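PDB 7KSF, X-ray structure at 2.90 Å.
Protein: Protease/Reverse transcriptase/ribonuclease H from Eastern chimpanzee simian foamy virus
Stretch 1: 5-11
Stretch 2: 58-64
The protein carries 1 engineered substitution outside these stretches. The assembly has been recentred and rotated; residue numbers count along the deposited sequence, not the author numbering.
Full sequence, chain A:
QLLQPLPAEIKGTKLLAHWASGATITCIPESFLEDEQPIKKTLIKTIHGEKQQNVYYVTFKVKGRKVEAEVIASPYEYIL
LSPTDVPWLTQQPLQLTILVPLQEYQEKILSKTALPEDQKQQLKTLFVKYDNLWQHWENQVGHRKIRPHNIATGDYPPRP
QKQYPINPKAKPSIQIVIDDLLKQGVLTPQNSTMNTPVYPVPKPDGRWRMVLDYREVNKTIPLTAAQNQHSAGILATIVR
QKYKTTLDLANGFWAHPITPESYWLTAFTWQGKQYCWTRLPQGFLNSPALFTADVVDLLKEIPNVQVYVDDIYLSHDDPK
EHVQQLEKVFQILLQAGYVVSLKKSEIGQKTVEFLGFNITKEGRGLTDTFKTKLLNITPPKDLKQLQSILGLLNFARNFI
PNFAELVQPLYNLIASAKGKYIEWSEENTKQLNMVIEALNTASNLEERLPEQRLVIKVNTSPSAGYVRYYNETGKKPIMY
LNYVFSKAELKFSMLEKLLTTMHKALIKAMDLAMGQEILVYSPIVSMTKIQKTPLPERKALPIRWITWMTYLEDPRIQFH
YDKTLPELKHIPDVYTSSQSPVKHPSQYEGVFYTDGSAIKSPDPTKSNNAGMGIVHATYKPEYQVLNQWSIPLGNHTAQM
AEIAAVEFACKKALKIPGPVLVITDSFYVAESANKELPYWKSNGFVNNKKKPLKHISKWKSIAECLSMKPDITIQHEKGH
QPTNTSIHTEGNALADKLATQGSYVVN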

ATOM      1  N   PRO A   5     -16.650  27.183  -6.247  1.00 90.36           N
ATOM      2  CA  PRO A   5     -17.812  27.715  -5.534  1.00 89.00           C
ATOM      3  C   PRO A   5     -17.622  29.186  -5.205  1.00 83.33           C
ATOM      4  O   PRO A   5     -16.503  29.672  -5.036  1.00 92.15           O
ATOM      5  CB  PRO A   5     -17.873  26.863  -4.263  1.00 97.84           C
ATOM      6  CG  PRO A   5     -16.476  26.389  -4.066  1.00 88.32           C
ATOM      7  CD  PRO A   5     -15.906  26.199  -5.441  1.00 90.52           C
ATOM      8  N   LEU A   6     -18.746  29.891  -5.112  1.00 85.11           N
ATOM      9  CA  LEU A   6     -18.745  31.328  -4.938  1.00 86.71           C
ATOM     10  C   LEU A   6     -19.379  31.692  -3.602  1.00 93.90           C
ATOM     11  O   LEU A   6     -20.507  31.261  -3.321  1.00102.80           O
ATOM     12  CB  LEU A   6     -19.510  31.999  -6.083  1.00 86.89           C
ATOM     13  CG  LEU A   6     -19.141  31.433  -7.455  1.00 90.81           C
ATOM     14  CD1 LEU A   6     -20.245  31.688  -8.463  1.00 88.66           C
ATOM     15  CD2 LEU A   6     -17.820  32.019  -7.936  1.00106.02           C
ATOM     16  N   PRO A   7     -18.701  32.472  -2.762  1.00 89.12           N
ATOM     17  CA  PRO A   7     -19.299  32.845  -1.473  1.00101.07           C
ATOM     18  C   PRO A   7     -20.510  33.742  -1.668  1.00109.84           C
ATOM     19  O   PRO A   7     -20.502  34.657  -2.495  1.00116.50           O
ATOM     20  CB  PRO A   7     -18.162  33.581  -0.754  1.00 98.56           C
ATOM     21  CG  PRO A   7     -17.297  34.098  -1.856  1.00 93.43           C
ATOM     22  CD  PRO A   7     -17.368  33.066  -2.949  1.00 89.09           C
ATOM     23  N   ALA A   8     -21.560  33.470  -0.898  1.00116.47           N
ATOM     24  CA  ALA A   8     -22.806  34.209  -1.048  1.00114.23           C
ATOM     25  C   ALA A   8     -23.569  34.196   0.266  1.00 97.12           C
ATOM     26  O   ALA A   8     -23.536  33.210   1.006  1.00104.59           O
ATOM     27  CB  ALA A   8     -23.670  33.617  -2.166  1.00105.03           C
ATOM     28  N   GLU A   9     -24.265  35.296   0.541  1.00 98.15           N
ATOM     29  CA  GLU A   9     -25.145  35.412   1.697  1.00 99.88           C
ATOM     30  C   GLU A   9     -26.560  35.714   1.216  1.00100.31           C
ATOM     31  O   GLU A   9     -26.761  36.616   0.396  1.00116.30           O
ATOM     32  CB  GLU A   9     -24.662  36.510   2.651  1.00108.14           C
ATOM     33  CG  GLU A   9     -25.651  36.865   3.741  1.00116.61           C
ATOM     34  CD  GLU A   9     -25.175  38.019   4.599  1.00127.28           C
ATOM     35  OE1 GLU A   9     -23.945  38.187   4.743  1.00128.88           O
ATOM     36  OE2 GLU A   9     -26.033  38.763   5.116  1.00120.86           O
ATOM     37  N   ILE A  10     -27.541  34.965   1.724  1.00 95.41           N
ATOM     38  CA  ILE A  10     -28.938  35.114   1.319  1.00 94.95           C
ATOM     39  C   ILE A  10     -29.756  35.817   2.402  1.00 99.02           C
ATOM     40  O   ILE A  10     -30.288  36.907   2.180  1.00 98.59           O
ATOM     41  CB  ILE A  10     -29.561  33.752   0.927  1.00 89.49           C
ATOM     42  CG1 ILE A  10     -31.085  33.862   0.840  1.00 87.82           C
ATOM     43  CG2 ILE A  10     -29.146  32.662   1.897  1.00 89.81           C
ATOM     44  CD1 ILE A  10     -31.771  32.600   0.332  1.00 86.13           C
ATOM     45  N   LYS A  11     -29.865  35.208   3.590  1.00 90.02           N
ATOM     46  CA  LYS A  11     -30.569  35.797   4.731  1.00 89.84           C
ATOM     47  C   LYS A  11     -29.634  35.780   5.945  1.00 92.25           C
ATOM     48  O   LYS A  11     -29.868  35.070   6.927  1.00105.14           O
ATOM     49  CB  LYS A  11     -31.870  35.059   5.027  1.00 87.39           C
ATOM     50  CG  LYS A  11     -32.969  35.272   4.002  1.00 85.52           C
ATOM     51  CD  LYS A  11     -34.277  34.633   4.459  1.00 81.96           C
ATOM     52  CE  LYS A  11     -35.401  34.910   3.473  1.00 80.70           C
ATOM     53  NZ  LYS A  11     -36.686  34.331   3.945  1.00 92.86           N
TER
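Stretch 2 (58-64) VTFKVKG

Stretch 2 lies beside stretch 1 as an antiparallel neighbour in a β-sheet. Residues 6-9 form the first strand and residues 58-62 the second, which begins earlier in the chain; their axes approach to 4.8 Å, and their N-to-C directions make an angle of 143°, so the pair is antiparallel with a marked departure from a straight 180°. The register runs Ala8 to Val62, Glu9 to Lys61 and Ile10 to Phe60, with CA-CA distances of 4.5, 5.1 and 4.3 Å. Backbone torsions are extended through both strands. In stretch 1 the extended run stops at Ile10, whose phi/psi of -106/-63 turns the chain out of strand geometry. In stretch 2 it stops at Lys63, at 58/26, followed by Gly64 at 101/-17, where a CB would be jammed against the carbonyl O of Lys63; the backbone itself calls for glycine there.

Three main-chain hydrogen bonds fix the register. Glu9 and Lys61 form the hydrogen-bonded pair: Lys61 N donates to Glu9 O at 2.7 Å, and Glu9 N donates to Lys61 O at 3.1 Å, the latter with a more bent N-H...O angle of 135°. Within this pair the two acceptors, Glu9 O and Lys61 O, lie 3.2 Å from each other, a proximity that is not a bond. Two residues along, Lys63 N donates to Pro7 O at 3.1 Å. This is a useful rule for proline in an antiparallel pairing: it has no N-H to give, yet its carbonyl still serves as an acceptor, here for a residue already past the end of the strand.

Ala8 and Val62 form the adjacent non-hydrogen-bonded pair, and their side chains share one face of the sheet. The contact between them is light, Ala8 CB to Val62 CG2 at 4.5 Å; the methyl comes closer to main chain, with Ala8 CB 3.2 Å from Lys61 O. Both residues are buried. Further along, Ile10 packs against the base of Phe60, CB to CB at 4.0 Å, while Ile10 CA lies 3.7 Å from Phe60 CB. Phe60 starts toward stretch 1, but with chi1 at 54° (p) its end leads away, so it is the root of the side chain rather than the ring that meets Ile10.

Glu9 and Lys61 point to the other face from Ala8 and Val62. Their charges are complementary, but Glu9 OE2 stays 4.5 Å from Lys61 NZ, too far for a salt bridge; the pair is joined by its backbone, with charge attraction as a supplement. At the far end Lys63, its chain extended beyond an m chi1, reaches along stretch 1: its CE lies 4.1 Å from Leu6 CD2 and its CG 4.4 Å from Pro7 CG. The lesson is that a lysine can cover apolar neighbours with its methylenes. In all, the contact buries 457 Å², counting both sides.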

ATOM      1  N   VAL A  58     -36.644  36.514  -4.642  1.00 92.87           N
ATOM      2  CA  VAL A  58     -35.926  36.917  -3.442  1.00 92.72           C
ATOM      3  C   VAL A  58     -34.644  37.636  -3.847  1.00 93.11           C
ATOM      4  O   VAL A  58     -34.192  37.564  -4.989  1.00 93.89           O
ATOM      5  CB  VAL A  58     -35.604  35.718  -2.523  1.00 93.84           C
ATOM      6  CG1 VAL A  58     -36.885  35.082  -1.996  1.00100.11           C
ATOM      7  CG2 VAL A  58     -34.749  34.691  -3.249  1.00104.64           C
ATOM      8  N   THR A  59     -34.057  38.330  -2.875  1.00 93.26           N
ATOM      9  CA  THR A  59     -32.813  39.063  -3.055  1.00 94.24           C
ATOM     10  C   THR A  59     -31.734  38.460  -2.169  1.00 93.76           C
ATOM     11  O   THR A  59     -32.000  38.071  -1.025  1.00 93.25           O
ATOM     12  CB  THR A  59     -32.996  40.545  -2.723  1.00100.61           C
ATOM     13  OG1 THR A  59     -34.109  41.068  -3.458  1.00125.60           O
ATOM     14  CG2 THR A  59     -31.745  41.334  -3.092  1.00101.58           C
ATOM     15  N   PHE A  60     -30.516  38.389  -2.700  1.00 93.76           N
ATOM     16  CA  PHE A  60     -29.396  37.797  -1.987  1.00 93.19           C
ATOM     17  C   PHE A  60     -28.100  38.396  -2.515  1.00 93.27           C
ATOM     18  O   PHE A  60     -28.044  38.925  -3.626  1.00 96.30           O
ATOM     19  CB  PHE A  60     -29.385  36.271  -2.130  1.00104.10           C
ATOM     20  CG  PHE A  60     -29.430  35.800  -3.554  1.00101.20           C
ATOM     21  CD1 PHE A  60     -28.258  35.584  -4.263  1.00 93.30           C
ATOM     22  CD2 PHE A  60     -30.641  35.571  -4.185  1.00100.76           C
ATOM     23  CE1 PHE A  60     -28.294  35.150  -5.572  1.00 98.13           C
ATOM     24  CE2 PHE A  60     -30.684  35.138  -5.496  1.00 98.26           C
ATOM     25  CZ  PHE A  60     -29.508  34.927  -6.190  1.00 93.02           C
ATOM     26  N   LYS A  61     -27.053  38.300  -1.700  1.00 93.02           N
ATOM     27  CA  LYS A  61     -25.743  38.817  -2.056  1.00 93.07           C
ATOM     28  C   LYS A  61     -24.896  37.727  -2.700  1.00101.32           C
ATOM     29  O   LYS A  61     -24.899  36.578  -2.252  1.00103.12           O
ATOM     30  CB  LYS A  61     -25.020  39.366  -0.825  1.00 93.37           C
ATOM     31  CG  LYS A  61     -25.717  40.530  -0.149  1.00 97.46           C
ATOM     32  CD  LYS A  61     -24.931  40.995   1.068  1.00105.26           C
ATOM     33  CE  LYS A  61     -25.646  42.129   1.789  1.00115.66           C
ATOM     34  NZ  LYS A  61     -24.906  42.572   3.003  1.00100.86           N
ATOM     35  N   VAL A  62     -24.177  38.098  -3.754  1.00107.55           N
ATOM     36  CA  VAL A  62     -23.184  37.236  -4.387  1.00 92.29           C
ATOM     37  C   VAL A  62     -21.868  37.999  -4.366  1.00 92.51           C
ATOM     38  O   VAL A  62     -21.730  39.031  -5.037  1.00 92.99           O
ATOM     39  CB  VAL A  62     -23.577  36.845  -5.817  1.00 92.16           C
ATOM     40  CG1 VAL A  62     -22.421  36.147  -6.514  1.00 92.03           C
ATOM     41  CG2 VAL A  62     -24.804  35.948  -5.798  1.00 92.01           C
ATOM     42  N   LYS A  63     -20.904  37.503  -3.584  1.00 92.14           N
ATOM     43  CA  LYS A  63     -19.621  38.177  -3.373  1.00 92.36           C
ATOM     44  C   LYS A  63     -19.805  39.585  -2.812  1.00 92.34           C
ATOM     45  O   LYS A  63     -18.954  40.457  -3.004  1.00 94.66           O
ATOM     46  CB  LYS A  63     -18.791  38.229  -4.661  1.00101.74           C
ATOM     47  CG  LYS A  63     -18.254  36.891  -5.131  1.00 91.15           C
ATOM     48  CD  LYS A  63     -17.365  37.061  -6.352  1.00 89.78           C
ATOM     49  CE  LYS A  63     -16.693  35.751  -6.724  1.00104.84           C
ATOM     50  NZ  LYS A  63     -15.754  35.892  -7.870  1.00 95.85           N
ATOM     51  N   GLY A  64     -20.918  39.827  -2.121  1.00 93.49           N
ATOM     52  CA  GLY A  64     -21.204  41.122  -1.546  1.00100.53           C
ATOM     53  C   GLY A  64     -22.191  41.973  -2.322  1.00104.42           C
ATOM     54  O   GLY A  64     -22.720  42.940  -1.758  1.00 94.50           O
TER